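Local coordinates for DUF4973 domain-containing protein (Bacteroides thetaiotaomicron, PDB 4QNI) that is of unknown function but, as a two-domain protein of a human gut bacterium, probably helps to bind nutrients as an auxiliary binding protein, at residues Y171-V185 and I306-R318. Sequence-based numbering, arbitrary orientation.
Sequences YSGDYSGTGITNKVV and IRYHVKGTLTLSR. With EDO (1,2-ethanediol), chain J.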
loop_
_atom_site.group_PDB
_atom_site.type_symbol
_atom_site.label_atom_id
_atom_site.label_comp_id
_atom_site.label_asym_id
_atom_site.label_seq_id
_atom_site.Cartn_x
_atom_site.Cartn_y
_atom_site.Cartn_z
ATOM N N TYR A 171 -33.155 14.511 -4.785
ATOM C CA TYR A 171 -33.227 14.140 -3.376
ATOM C C TYR A 171 -32.535 12.857 -3.018
ATOM O O TYR A 171 -32.704 12.380 -1.888
ATOM C CB TYR A 171 -34.733 13.975 -3.014
ATOM C CG TYR A 171 -35.632 15.030 -3.618
ATOM C CD1 TYR A 171 -35.671 16.327 -3.098
ATOM C CD2 TYR A 171 -36.396 14.757 -4.750
ATOM C CE1 TYR A 171 -36.448 17.328 -3.703
ATOM C CE2 TYR A 171 -37.204 15.736 -5.337
ATOM C CZ TYR A 171 -37.222 17.020 -4.815
ATOM O OH TYR A 171 -37.997 17.975 -5.425
ATOM N N SER A 172 -31.797 12.269 -3.956
ATOM C CA SER A 172 -31.189 10.976 -3.712
ATOM C C SER A 172 -29.677 11.047 -3.570
ATOM O O SER A 172 -29.018 11.950 -4.067
ATOM C CB SER A 172 -31.563 10.005 -4.833
ATOM O OG SER A 172 -31.047 10.481 -6.063
ATOM N N GLY A 173 -29.148 10.017 -2.952
ATOM C CA GLY A 173 -27.741 9.844 -2.698
ATOM C C GLY A 173 -27.563 9.320 -1.295
ATOM O O GLY A 173 -28.525 8.845 -0.669
ATOM N N ASP A 174 -26.330 9.451 -0.788
ATOM C CA ASP A 174 -25.960 8.992 0.537
ATOM C C ASP A 174 -26.081 10.145 1.513
ATOM O O ASP A 174 -25.249 11.065 1.576
ATOM C CB ASP A 174 -24.557 8.328 0.546
ATOM C CG ASP A 174 -24.469 7.045 -0.294
ATOM O OD1 ASP A 174 -25.519 6.561 -0.765
ATOM O OD2 ASP A 174 -23.354 6.543 -0.493
ATOM N N TYR A 175 -27.169 10.094 2.256
ATOM C CA TYR A 175 -27.463 11.071 3.296
ATOM C C TYR A 175 -26.578 10.838 4.483
ATOM O O TYR A 175 -26.166 9.707 4.728
ATOM C CB TYR A 175 -28.925 10.908 3.749
ATOM C CG TYR A 175 -29.944 11.575 2.864
ATOM C CD1 TYR A 175 -30.395 10.959 1.694
ATOM C CD2 TYR A 175 -30.567 12.753 3.262
ATOM C CE1 TYR A 175 -31.379 11.553 0.899
ATOM C CE2 TYR A 175 -31.581 13.326 2.506
ATOM C CZ TYR A 175 -31.954 12.749 1.304
ATOM O OH TYR A 175 -32.881 13.403 0.529
ATOM N N SER A 176 -26.323 11.868 5.258
ATOM C CA SER A 176 -25.648 11.693 6.534
ATOM C C SER A 176 -26.707 11.173 7.485
ATOM O O SER A 176 -27.828 11.673 7.445
ATOM C CB SER A 176 -25.085 13.020 7.028
ATOM O OG SER A 176 -24.736 12.933 8.401
ATOM N N GLY A 177 -26.377 10.172 8.291
ATOM C CA GLY A 177 -27.300 9.649 9.297
ATOM C C GLY A 177 -27.011 10.180 10.699
ATOM O O GLY A 177 -27.619 9.741 11.670
ATOM N N THR A 178 -26.094 11.126 10.811
ATOM C CA THR A 178 -25.644 11.760 12.065
ATOM C C THR A 178 -26.823 12.339 12.912
ATOM O O THR A 178 -26.770 12.265 14.147
ATOM C CB THR A 178 -24.594 12.819 11.692
ATOM O OG1 THR A 178 -23.397 12.117 11.321
ATOM C CG2 THR A 178 -24.286 13.790 12.802
ATOM N N GLY A 179 -27.841 12.912 12.256
ATOM C CA GLY A 179 -28.992 13.494 12.942
ATOM C C GLY A 179 -30.148 12.534 13.168
ATOM O O GLY A 179 -31.209 12.946 13.632
ATOM N N ILE A 180 -29.968 11.249 12.852
ATOM C CA ILE A 180 -31.009 10.251 13.049
ATOM C C ILE A 180 -30.640 9.373 14.208
ATOM O O ILE A 180 -29.536 8.823 14.210
ATOM C CB ILE A 180 -31.259 9.395 11.766
ATOM C CG1 ILE A 180 -31.896 10.223 10.624
ATOM C CG2 ILE A 180 -32.118 8.154 12.091
ATOM C CD1 ILE A 180 -33.316 10.741 10.897
ATOM N N THR A 181 -31.558 9.197 15.170
ATOM C CA THR A 181 -31.325 8.255 16.261
ATOM C C THR A 181 -32.181 7.011 16.011
ATOM O O THR A 181 -33.236 7.090 15.348
ATOM C CB THR A 181 -31.554 8.844 17.666
ATOM O OG1 THR A 181 -32.904 9.291 17.824
ATOM C CG2 THR A 181 -30.558 9.930 18.025
ATOM N N ASN A 182 -31.687 5.860 16.498
ATOM C CA ASN A 182 -32.372 4.572 16.462
ATOM C C ASN A 182 -32.421 4.051 17.882
ATOM O O ASN A 182 -31.381 3.704 18.455
ATOM C CB ASN A 182 -31.667 3.577 15.522
ATOM C CG ASN A 182 -31.720 3.950 14.070
ATOM O OD1 ASN A 182 -32.654 3.616 13.365
ATOM N ND2 ASN A 182 -30.726 4.657 13.586
ATOM N N LYS A 183 -33.610 4.062 18.481
ATOM C CA LYS A 183 -33.807 3.588 19.845
ATOM C C LYS A 183 -34.735 2.384 19.815
ATOM O O LYS A 183 -35.494 2.253 18.865
ATOM C CB LYS A 183 -34.366 4.718 20.736
ATOM C CG LYS A 183 -33.345 5.816 21.007
ATOM C CD LYS A 183 -33.999 7.043 21.584
ATOM C CE LYS A 183 -32.981 8.063 22.026
ATOM N NZ LYS A 183 -33.277 8.556 23.396
ATOM N N VAL A 184 -34.649 1.488 20.821
ATOM C CA VAL A 184 -35.466 0.286 20.912
ATOM C C VAL A 184 -36.611 0.524 21.907
ATOM O O VAL A 184 -36.369 0.929 23.050
ATOM C CB VAL A 184 -34.600 -0.957 21.308
ATOM C CG1 VAL A 184 -35.456 -2.205 21.559
ATOM C CG2 VAL A 184 -33.519 -1.249 20.267
ATOM N N VAL A 185 -37.853 0.234 21.485
ATOM C CA VAL A 185 -39.028 0.334 22.348
ATOM C C VAL A 185 -39.036 -0.925 23.235
ATOM O O VAL A 185 -39.219 -2.038 22.754
ATOM C CB VAL A 185 -40.345 0.542 21.560
ATOM C CG1 VAL A 185 -41.544 0.601 22.510
ATOM C CG2 VAL A 185 -40.276 1.809 20.709
ATOM N N ILE A 306 -37.804 -6.801 17.421
ATOM C CA ILE A 306 -37.087 -5.637 17.951
ATOM C C ILE A 306 -37.733 -4.391 17.364
ATOM O O ILE A 306 -37.495 -4.065 16.196
ATOM C CB ILE A 306 -35.560 -5.666 17.678
ATOM C CG1 ILE A 306 -34.935 -7.039 17.996
ATOM C CG2 ILE A 306 -34.859 -4.516 18.429
ATOM C CD1 ILE A 306 -33.639 -7.268 17.327
ATOM N N ARG A 307 -38.558 -3.708 18.173
ATOM C CA ARG A 307 -39.267 -2.507 17.750
ATOM C C ARG A 307 -38.369 -1.276 17.870
ATOM O O ARG A 307 -37.960 -0.891 18.972
ATOM C CB ARG A 307 -40.560 -2.327 18.540
ATOM C CG ARG A 307 -41.390 -1.170 18.017
ATOM C CD ARG A 307 -42.850 -1.385 18.328
ATOM N NE ARG A 307 -43.712 -0.397 17.682
ATOM C CZ ARG A 307 -44.127 -0.461 16.423
ATOM N NH1 ARG A 307 -43.735 -1.459 15.636
ATOM N NH2 ARG A 307 -44.939 0.468 15.938
ATOM N N TYR A 308 -38.059 -0.662 16.723
ATOM C CA TYR A 308 -37.211 0.525 16.681
ATOM C C TYR A 308 -37.992 1.793 16.534
ATOM O O TYR A 308 -39.014 1.809 15.849
ATOM C CB TYR A 308 -36.226 0.445 15.512
ATOM C CG TYR A 308 -35.109 -0.541 15.734
ATOM C CD1 TYR A 308 -34.000 -0.202 16.500
ATOM C CD2 TYR A 308 -35.147 -1.806 15.158
ATOM C CE1 TYR A 308 -32.954 -1.095 16.690
ATOM C CE2 TYR A 308 -34.107 -2.712 15.344
ATOM C CZ TYR A 308 -33.009 -2.352 16.113
ATOM O OH TYR A 308 -31.963 -3.220 16.316
ATOM N N HIS A 309 -37.495 2.863 17.177
ATOM C CA HIS A 309 -37.960 4.222 17.035
ATOM C C HIS A 309 -36.865 4.990 16.291
ATOM O O HIS A 309 -35.767 5.179 16.812
ATOM C CB HIS A 309 -38.331 4.876 18.376
ATOM C CG HIS A 309 -38.992 6.223 18.234
ATOM N ND1 HIS A 309 -39.280 7.001 19.342
ATOM C CD2 HIS A 309 -39.412 6.881 17.123
ATOM C CE1 HIS A 309 -39.855 8.100 18.873
ATOM N NE2 HIS A 309 -39.947 8.075 17.543
ATOM N N VAL A 310 -37.156 5.372 15.051
ATOM C CA VAL A 310 -36.257 6.113 14.153
ATOM C C VAL A 310 -36.731 7.556 14.160
ATOM O O VAL A 310 -37.909 7.802 13.883
ATOM C CB VAL A 310 -36.289 5.477 12.739
ATOM C CG1 VAL A 310 -35.348 6.195 11.772
ATOM C CG2 VAL A 310 -35.986 3.976 12.817
ATOM N N LYS A 311 -35.839 8.510 14.506
ATOM C CA LYS A 311 -36.240 9.905 14.649
ATOM C C LYS A 311 -35.089 10.885 14.405
ATOM O O LYS A 311 -33.949 10.599 14.769
ATOM C CB LYS A 311 -36.797 10.106 16.071
ATOM C CG LYS A 311 -37.445 11.437 16.361
ATOM C CD LYS A 311 -37.886 11.462 17.787
ATOM C CE LYS A 311 -38.392 12.808 18.226
ATOM N NZ LYS A 311 -38.876 12.766 19.638
ATOM N N GLY A 312 -35.415 12.049 13.828
ATOM C CA GLY A 312 -34.440 13.087 13.574
ATOM C C GLY A 312 -34.457 13.742 12.210
ATOM O O GLY A 312 -35.499 13.860 11.540
ATOM N N THR A 313 -33.262 14.210 11.830
ATOM C CA THR A 313 -32.977 14.946 10.612
ATOM C C THR A 313 -32.066 14.150 9.716
ATOM O O THR A 313 -31.084 13.571 10.188
ATOM C CB THR A 313 -32.297 16.292 10.984
ATOM O OG1 THR A 313 -33.111 16.971 11.910
ATOM C CG2 THR A 313 -32.045 17.223 9.771
ATOM N N LEU A 314 -32.368 14.182 8.422
ATOM C CA LEU A 314 -31.574 13.633 7.328
ATOM C C LEU A 314 -30.970 14.799 6.571
ATOM O O LEU A 314 -31.675 15.772 6.313
ATOM C CB LEU A 314 -32.450 12.811 6.382
ATOM C CG LEU A 314 -32.880 11.440 6.833
ATOM C CD1 LEU A 314 -34.019 10.940 5.947
ATOM C CD2 LEU A 314 -31.704 10.467 6.790
ATOM N N THR A 315 -29.689 14.730 6.232
ATOM C CA THR A 315 -29.016 15.784 5.474
ATOM C C THR A 315 -28.205 15.153 4.370
ATOM O O THR A 315 -27.324 14.323 4.627
ATOM C CB THR A 315 -28.122 16.695 6.358
ATOM O OG1 THR A 315 -28.865 17.168 7.482
ATOM C CG2 THR A 315 -27.530 17.897 5.576
ATOM N N LEU A 316 -28.508 15.557 3.145
ATOM C CA LEU A 316 -27.802 15.175 1.951
ATOM C C LEU A 316 -27.031 16.369 1.436
ATOM O O LEU A 316 -27.617 17.424 1.257
ATOM C CB LEU A 316 -28.789 14.696 0.882
ATOM C CG LEU A 316 -28.179 14.344 -0.496
ATOM C CD1 LEU A 316 -27.351 13.080 -0.415
ATOM C CD2 LEU A 316 -29.281 14.283 -1.593
ATOM N N SER A 317 -25.741 16.200 1.169
ATOM C CA SER A 317 -24.901 17.234 0.550
ATOM C C SER A 317 -24.475 16.762 -0.857
ATOM O O SER A 317 -24.199 15.591 -1.077
ATOM C CB SER A 317 -23.685 17.563 1.412
ATOM O OG SER A 317 -22.899 16.412 1.656
ATOM N N ARG A 318 -24.471 17.666 -1.793
ATOM C CA ARG A 318 -24.111 17.389 -3.168
ATOM C C ARG A 318 -23.221 18.516 -3.634
ATOM O O ARG A 318 -23.592 19.684 -3.508
ATOM C CB ARG A 318 -25.382 17.255 -4.025
ATOM C CG ARG A 318 -25.120 16.728 -5.396
ATOM C CD ARG A 318 -26.378 16.586 -6.218
ATOM N NE ARG A 318 -27.165 15.402 -5.870
ATOM C CZ ARG A 318 -28.289 15.065 -6.498
ATOM N NH1 ARG A 318 -28.736 15.797 -7.515
ATOM N NH2 ARG A 318 -28.983 14.002 -6.106
HETATM C C1 EDO J . -24.158 10.490 -3.044
HETATM O O1 EDO J . -22.827 10.008 -3.264
HETATM C C2 EDO J . -24.203 11.764 -2.124
HETATM O O2 EDO J . -24.059 13.036 -2.828
HETATM O O HOH W 1 -24.533 13.506 2.099
HETATM O O HOH W 2 -28.511 13.088 9.535
HETATM O O HOH W 3 -34.929 7.542 18.044
HETATM O O HOH W 4 -39.084 -4.517 21.211
#
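Tyr175 and Leu316 meet where a long antiparallel sheet curls round on itself, its outermost strand 173-176 reaching strand 306-321 in a barrel-like closure. Leu316 CB lies over one face of the phenol ring, a CH-pi contact 3.6 Å from the Tyr175 ring centroid and 15° off its normal. With CG beside the backbone N (chi1 -82°) the ring is laid against Leu316, and the bond from Tyr175 OH to Tyr171 O, 2.6 Å, tethers its far end. Leu314 CB packs obliquely against the same ring, while Val287 of strand 282-298 touches the tyrosine from outside the pair. At the end of the seam, Arg318 NH2 reaches Ser172 O at 2.9 Å, in the carbonyl plane and on a lone pair; the same nitrogen also serves Asn169 O.

Across the corner at Gly312, strands 180-185 and 306-311 pair regularly, with two mutual backbone bonds each for Thr181-Lys311 and Lys183-His309. Ile180 divides its branches over the corner: CG1 lies 3.8 Å from Leu314 CD2, and CG2 packs on Val310 CG1. Buried Asn182 lies alongside Val310, pointing the same way, with its ND2 bound to Ile201 O. Val184 CG2 then approaches Tyr308 CE1 at 3.6 Å, extending this packed face.

The other face is looser and wetter. Thr181, Lys183 and Lys311 lie there, the lysine ends leading away from the pairing, although the buried His309 ring is held by Asp293 and Glu196. A water joins Thr181 OG1 to His309 O. At the Gly177-Ile180 type I turn the register shifts by one residue. Thr313 N still bonds to Gly179 O, and a water completes the junction, accepting from Gly179 N and donating to Ser176 O and, at 2.7 Å, to Thr313 O.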